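Local structure of lipocalin AI-4 (Rhodnius prolixus, 5HA0) at residues T28-L33 and K47-S52. The protein binds leukotriene D4 in its barrel and probably sequesters cysteinyl leukotrienes, as expected of a blood-feeding insect's lipocalin. Sequence-based numbering, arbitrary orientation.
Sequences TGDWYL and KYQTGS. With LTD ((5~{S},6~{R},7~{E},9~{E},11~{Z},14~{Z})-6-[(2~{R})-2-azanyl-3-(2-hydroxy-2-oxoethylamino)-3-oxidanylidene-propyl]sulfanyl-5-oxidanyl-icosa-7,9,11,14-tetraenoic acid), chain B.
Trp31 and Tyr48 form the hydrogen-bonded pair of an antiparallel ladder between the first two strands of a lipocalin barrel, their side chains facing the bound lipid and those of Asp30, Tyr32, Lys47 and Gln49 lying on the other face. Trp31 N gives a bond of 2.9 Å to Tyr48 O, and Tyr48 N returns one of 2.7 Å to Trp31 O. Just before strand 30-36, Gly29 O accepts twice: from Thr50 N, and in its carbonyl plane, on a lone pair, from Thr50 OG1 at 2.8 Å. With chi1 at 68°, OG1 is turned back over the main chain, towards Gly29 O. A water accepts from Gly29 N and donates to Thr50 O.

On the outer face the lysine chain runs alongside the Tyr32 ring, Lys47 CG over one face in a CH-pi contact offset toward the rim, 4.2 Å from the centroid; Lys47 CD comes closest, 3.4 Å from Tyr32 OH. Inside, the leukotriene tail ends with C20 3.9 Å from Trp31 CD1 and passes Tyr48 CD2. The Tyr48 hydroxyl is hydrogen-bonded to Glu46 OE1 and Arg110 NH1, while Trp31 NE1 donates a hydrogen bond to Phe26 O. Strand 30-36 also pairs with strand 120-127, and strand 46-51 with strand 55-60, continuing the wall on both sides.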
ATOM      1  N   THR A  28       8.797  -6.589  -6.762  1.00 13.71           N
ATOM      2  CA  THR A  28       9.090  -7.125  -8.076  1.00 13.94           C
ATOM      3  C   THR A  28       7.759  -7.454  -8.743  1.00 11.84           C
ATOM      4  O   THR A  28       6.778  -7.772  -8.062  1.00 14.09           O
ATOM      5  CB  THR A  28      10.001  -8.366  -7.988  1.00 20.78           C
ATOM      6  OG1 THR A  28      10.509  -8.691  -9.288  1.00 23.90           O
ATOM      7  CG2 THR A  28       9.245  -9.548  -7.413  1.00 20.58           C
ATOM      8  N   GLY A  29       7.707  -7.314 -10.060  1.00 13.10           N
ATOM      9  CA  GLY A  29       6.495  -7.617 -10.801  1.00 11.11           C
ATOM     10  C   GLY A  29       5.374  -6.606 -10.617  1.00 11.97           C
ATOM     11  O   GLY A  29       5.595  -5.476 -10.191  1.00 12.43           O
ATOM     12  N   ASP A  30       4.163  -7.025 -10.973  1.00 11.03           N
ATOM     13  CA  ASP A  30       2.985  -6.162 -10.933  1.00 11.50           C
ATOM     14  C   ASP A  30       2.082  -6.548  -9.783  1.00  9.40           C
ATOM     15  O   ASP A  30       1.969  -7.725  -9.465  1.00 10.33           O
ATOM     16  CB  ASP A  30       2.183  -6.260 -12.229  1.00 10.69           C
ATOM     17  CG  ASP A  30       2.907  -5.682 -13.418  1.00 11.80           C
ATOM     18  OD1 ASP A  30       3.845  -4.885 -13.213  1.00 14.98           O
ATOM     19  OD2 ASP A  30       2.511  -6.010 -14.555  1.00 15.09           O
ATOM     20  N   TRP A  31       1.417  -5.555  -9.211  1.00  7.44           N
ATOM     21  CA  TRP A  31       0.444  -5.776  -8.135  1.00  8.58           C
ATOM     22  C   TRP A  31      -0.825  -5.010  -8.457  1.00  9.34           C
ATOM     23  O   TRP A  31      -0.771  -3.799  -8.672  1.00  9.87           O
ATOM     24  CB  TRP A  31       0.966  -5.291  -6.780  1.00  9.26           C
ATOM     25  CG  TRP A  31       1.991  -6.159  -6.078  1.00  9.19           C
ATOM     26  CD1 TRP A  31       3.329  -5.890  -5.921  1.00  8.74           C
ATOM     27  CD2 TRP A  31       1.752  -7.394  -5.390  1.00  8.07           C
ATOM     28  NE1 TRP A  31       3.932  -6.886  -5.202  1.00 10.47           N
ATOM     29  CE2 TRP A  31       2.989  -7.823  -4.861  1.00  7.61           C
ATOM     30  CE3 TRP A  31       0.617  -8.184  -5.180  1.00  8.21           C
ATOM     31  CZ2 TRP A  31       3.124  -9.006  -4.130  1.00 11.11           C
ATOM     32  CZ3 TRP A  31       0.749  -9.361  -4.457  1.00  8.89           C
ATOM     33  CH2 TRP A  31       1.994  -9.757  -3.935  1.00  8.54           C
ATOM     34  N   TYR A  32      -1.966  -5.699  -8.468  1.00  7.05           N
ATOM     35  CA  TYR A  32      -3.246  -5.027  -8.670  1.00  5.99           C
ATOM     36  C   TYR A  32      -3.906  -4.703  -7.342  1.00  5.64           C
ATOM     37  O   TYR A  32      -4.006  -5.558  -6.473  1.00  6.59           O
ATOM     38  CB  TYR A  32      -4.195  -5.901  -9.497  1.00  7.73           C
ATOM     39  CG  TYR A  32      -3.699  -6.162 -10.904  1.00  9.14           C
ATOM     40  CD1 TYR A  32      -2.790  -7.187 -11.164  1.00 11.27           C
ATOM     41  CD2 TYR A  32      -4.134  -5.386 -11.973  1.00  8.33           C
ATOM     42  CE1 TYR A  32      -2.327  -7.427 -12.448  1.00 11.27           C
ATOM     43  CE2 TYR A  32      -3.686  -5.619 -13.259  1.00  9.11           C
ATOM     44  CZ  TYR A  32      -2.785  -6.641 -13.489  1.00  9.87           C
ATOM     45  OH  TYR A  32      -2.328  -6.871 -14.768  1.00 15.60           O
ATOM     46  N   LEU A  33      -4.375  -3.471  -7.185  1.00  6.27           N
ATOM     47  CA  LEU A  33      -5.080  -3.092  -5.962  1.00  5.87           C
ATOM     48  C   LEU A  33      -6.539  -3.489  -6.089  1.00  6.72           C
ATOM     49  O   LEU A  33      -7.322  -2.783  -6.716  1.00  8.75           O
ATOM     50  CB  LEU A  33      -4.935  -1.590  -5.712  1.00  8.01           C
ATOM     51  CG  LEU A  33      -5.631  -1.005  -4.483  1.00  6.78           C
ATOM     52  CD1 LEU A  33      -5.352  -1.815  -3.234  1.00  6.79           C
ATOM     53  CD2 LEU A  33      -5.207   0.442  -4.268  1.00  7.87           C
ATOM     54  N   LYS A  47      -3.005  -0.750 -11.345  1.00  7.39           N
ATOM     55  CA  LYS A  47      -1.931  -1.717 -11.502  1.00  7.36           C
ATOM     56  C   LYS A  47      -0.627  -1.039 -11.109  1.00  9.16           C
ATOM     57  O   LYS A  47      -0.196  -0.071 -11.746  1.00  9.74           O
ATOM     58  CB  LYS A  47      -1.852  -2.241 -12.936  1.00  8.70           C
ATOM     59  CG  LYS A  47      -0.682  -3.190 -13.174  1.00 10.94           C
ATOM     60  CD  LYS A  47      -0.760  -3.870 -14.534  1.00 17.07           C
ATOM     61  CE  LYS A  47      -0.740  -2.864 -15.667  1.00 28.47           C
ATOM     62  NZ  LYS A  47       0.622  -2.331 -15.924  1.00 33.67           N
ATOM     63  N   TYR A  48      -0.020  -1.545 -10.041  1.00  8.91           N
ATOM     64  CA  TYR A  48       1.242  -1.025  -9.545  1.00  8.32           C
ATOM     65  C   TYR A  48       2.384  -1.792 -10.175  1.00  9.92           C
ATOM     66  O   TYR A  48       2.527  -2.992  -9.970  1.00 10.69           O
ATOM     67  CB  TYR A  48       1.296  -1.122  -8.015  1.00  8.16           C
ATOM     68  CG  TYR A  48       0.439  -0.092  -7.333  1.00  7.88           C
ATOM     69  CD1 TYR A  48      -0.945  -0.179  -7.372  1.00  7.93           C
ATOM     70  CD2 TYR A  48       1.010   0.974  -6.638  1.00 10.67           C
ATOM     71  CE1 TYR A  48      -1.749   0.780  -6.761  1.00  8.34           C
ATOM     72  CE2 TYR A  48       0.219   1.935  -6.020  1.00  9.36           C
ATOM     73  CZ  TYR A  48      -1.162   1.833  -6.076  1.00  9.64           C
ATOM     74  OH  TYR A  48      -1.962   2.785  -5.472  1.00 10.79           O
ATOM     75  N   GLN A  49       3.196  -1.080 -10.946  1.00 10.72           N
ATOM     76  CA  GLN A  49       4.358  -1.653 -11.608  1.00 10.03           C
ATOM     77  C   GLN A  49       5.595  -1.343 -10.788  1.00 10.12           C
ATOM     78  O   GLN A  49       5.841  -0.185 -10.458  1.00 11.85           O
ATOM     79  CB  GLN A  49       4.491  -1.094 -13.018  1.00  9.92           C
ATOM     80  CG  GLN A  49       3.284  -1.414 -13.887  1.00 13.62           C
ATOM     81  CD  GLN A  49       3.454  -0.960 -15.319  1.00 22.34           C
ATOM     82  OE1 GLN A  49       2.644  -0.185 -15.827  1.00 31.95           O
ATOM     83  NE2 GLN A  49       4.501  -1.446 -15.983  1.00 21.49           N
ATOM     84  N   THR A  50       6.372  -2.367 -10.464  1.00  9.33           N
ATOM     85  CA  THR A  50       7.566  -2.143  -9.659  1.00 10.11           C
ATOM     86  C   THR A  50       8.831  -2.244 -10.497  1.00 10.59           C
ATOM     87  O   THR A  50       8.879  -2.942 -11.520  1.00 11.20           O
ATOM     88  CB  THR A  50       7.690  -3.148  -8.485  1.00 11.57           C
ATOM     89  OG1 THR A  50       7.941  -4.464  -8.993  1.00 13.32           O
ATOM     90  CG2 THR A  50       6.457  -3.138  -7.579  1.00 11.30           C
ATOM     91  N   GLY A  51       9.862  -1.528 -10.056  1.00 10.99           N
ATOM     92  CA  GLY A  51      11.175  -1.629 -10.663  1.00 12.20           C
ATOM     93  C   GLY A  51      12.243  -1.650  -9.581  1.00 12.41           C
ATOM     94  O   GLY A  51      11.927  -1.639  -8.386  1.00 12.93           O
ATOM     95  N   SER A  52      13.506  -1.674 -10.001  1.00 13.61           N
ATOM     96  CA  SER A  52      14.628  -1.658  -9.061  1.00 14.05           C
ATOM     97  C   SER A  52      14.606  -0.441  -8.158  1.00 13.57           C
ATOM     98  O   SER A  52      14.065   0.602  -8.516  1.00 15.10           O
ATOM     99  CB  SER A  52      15.962  -1.671  -9.806  1.00 15.61           C
ATOM    100  OG  SER A  52      16.032  -2.727 -10.738  1.00 16.29           O
TER
HETATM  101  O2  LTD B 201      -4.337   5.248   1.476  1.00 12.16           O
HETATM  102  C1  LTD B 201      -5.515   5.426   1.105  1.00 14.38           C
HETATM  103  O1  LTD B 201      -6.080   4.666   0.287  1.00 14.06           O
HETATM  104  C2  LTD B 201      -6.278   6.596   1.670  1.00 13.15           C
HETATM  105  C3  LTD B 201      -6.465   7.669   0.604  1.00 17.54           C
HETATM  106  C4  LTD B 201      -5.169   7.930  -0.158  1.00 21.02           C
HETATM  107  C5  LTD B 201      -5.338   9.133  -1.076  1.00 23.73           C
HETATM  108  O3  LTD B 201      -6.230   8.815  -2.148  1.00 24.13           O
HETATM  109  C6  LTD B 201      -4.005   9.602  -1.647  1.00 18.77           C
HETATM  110  C7  LTD B 201      -3.353   8.540  -2.515  1.00 20.58           C
HETATM  111  C8  LTD B 201      -2.173   7.991  -2.194  1.00 16.44           C
HETATM  112  C9  LTD B 201      -1.555   6.982  -3.061  1.00 11.13           C
HETATM  113  C10 LTD B 201      -0.318   6.514  -2.877  1.00 13.20           C
HETATM  114  C11 LTD B 201       0.204   5.521  -3.819  1.00 13.98           C
HETATM  115  C12 LTD B 201       1.410   4.944  -3.778  1.00 12.36           C
HETATM  116  C13 LTD B 201       2.461   5.201  -2.722  1.00 12.49           C
HETATM  117  C14 LTD B 201       2.138   4.424  -1.458  1.00 12.84           C
HETATM  118  C15 LTD B 201       2.378   3.120  -1.294  1.00 15.31           C
HETATM  119  C16 LTD B 201       3.016   2.258  -2.360  1.00 18.09           C
HETATM  120  C17 LTD B 201       2.292   0.919  -2.472  1.00 18.53           C
HETATM  121  C18 LTD B 201       3.092  -0.037  -3.351  1.00 20.98           C
HETATM  122  C19 LTD B 201       2.300  -1.282  -3.716  1.00 20.80           C
HETATM  123  C20 LTD B 201       3.141  -2.213  -4.566  1.00 20.16           C
HETATM  124  O32 LTD B 201      -3.756   8.961  -8.223  1.00 22.17           O
HETATM  125  C21 LTD B 201      -3.546   9.445  -7.095  1.00 22.79           C
HETATM  126  O31 LTD B 201      -3.795   8.830  -6.040  1.00 24.45           O
HETATM  127  CA3 LTD B 201      -2.964  10.828  -6.982  1.00 22.51           C
HETATM  128  N3  LTD B 201      -2.866  11.240  -5.591  1.00 23.04           N
HETATM  129  C22 LTD B 201      -2.869  12.538  -5.290  1.00 30.54           C
HETATM  130  O33 LTD B 201      -2.949  13.396  -6.154  1.00 33.33           O
HETATM  131  CA2 LTD B 201      -2.760  12.955  -3.850  1.00 29.53           C
HETATM  132  CB2 LTD B 201      -2.698  11.758  -2.906  1.00 27.17           C
HETATM  133  SG2 LTD B 201      -4.345  11.089  -2.617  1.00 35.80           S
HETATM  134  N2  LTD B 201      -3.921  13.804  -3.517  1.00 33.64           N
HETATM  135  O   HOH W   1       9.563  -5.626 -11.494  1.00 30.67           O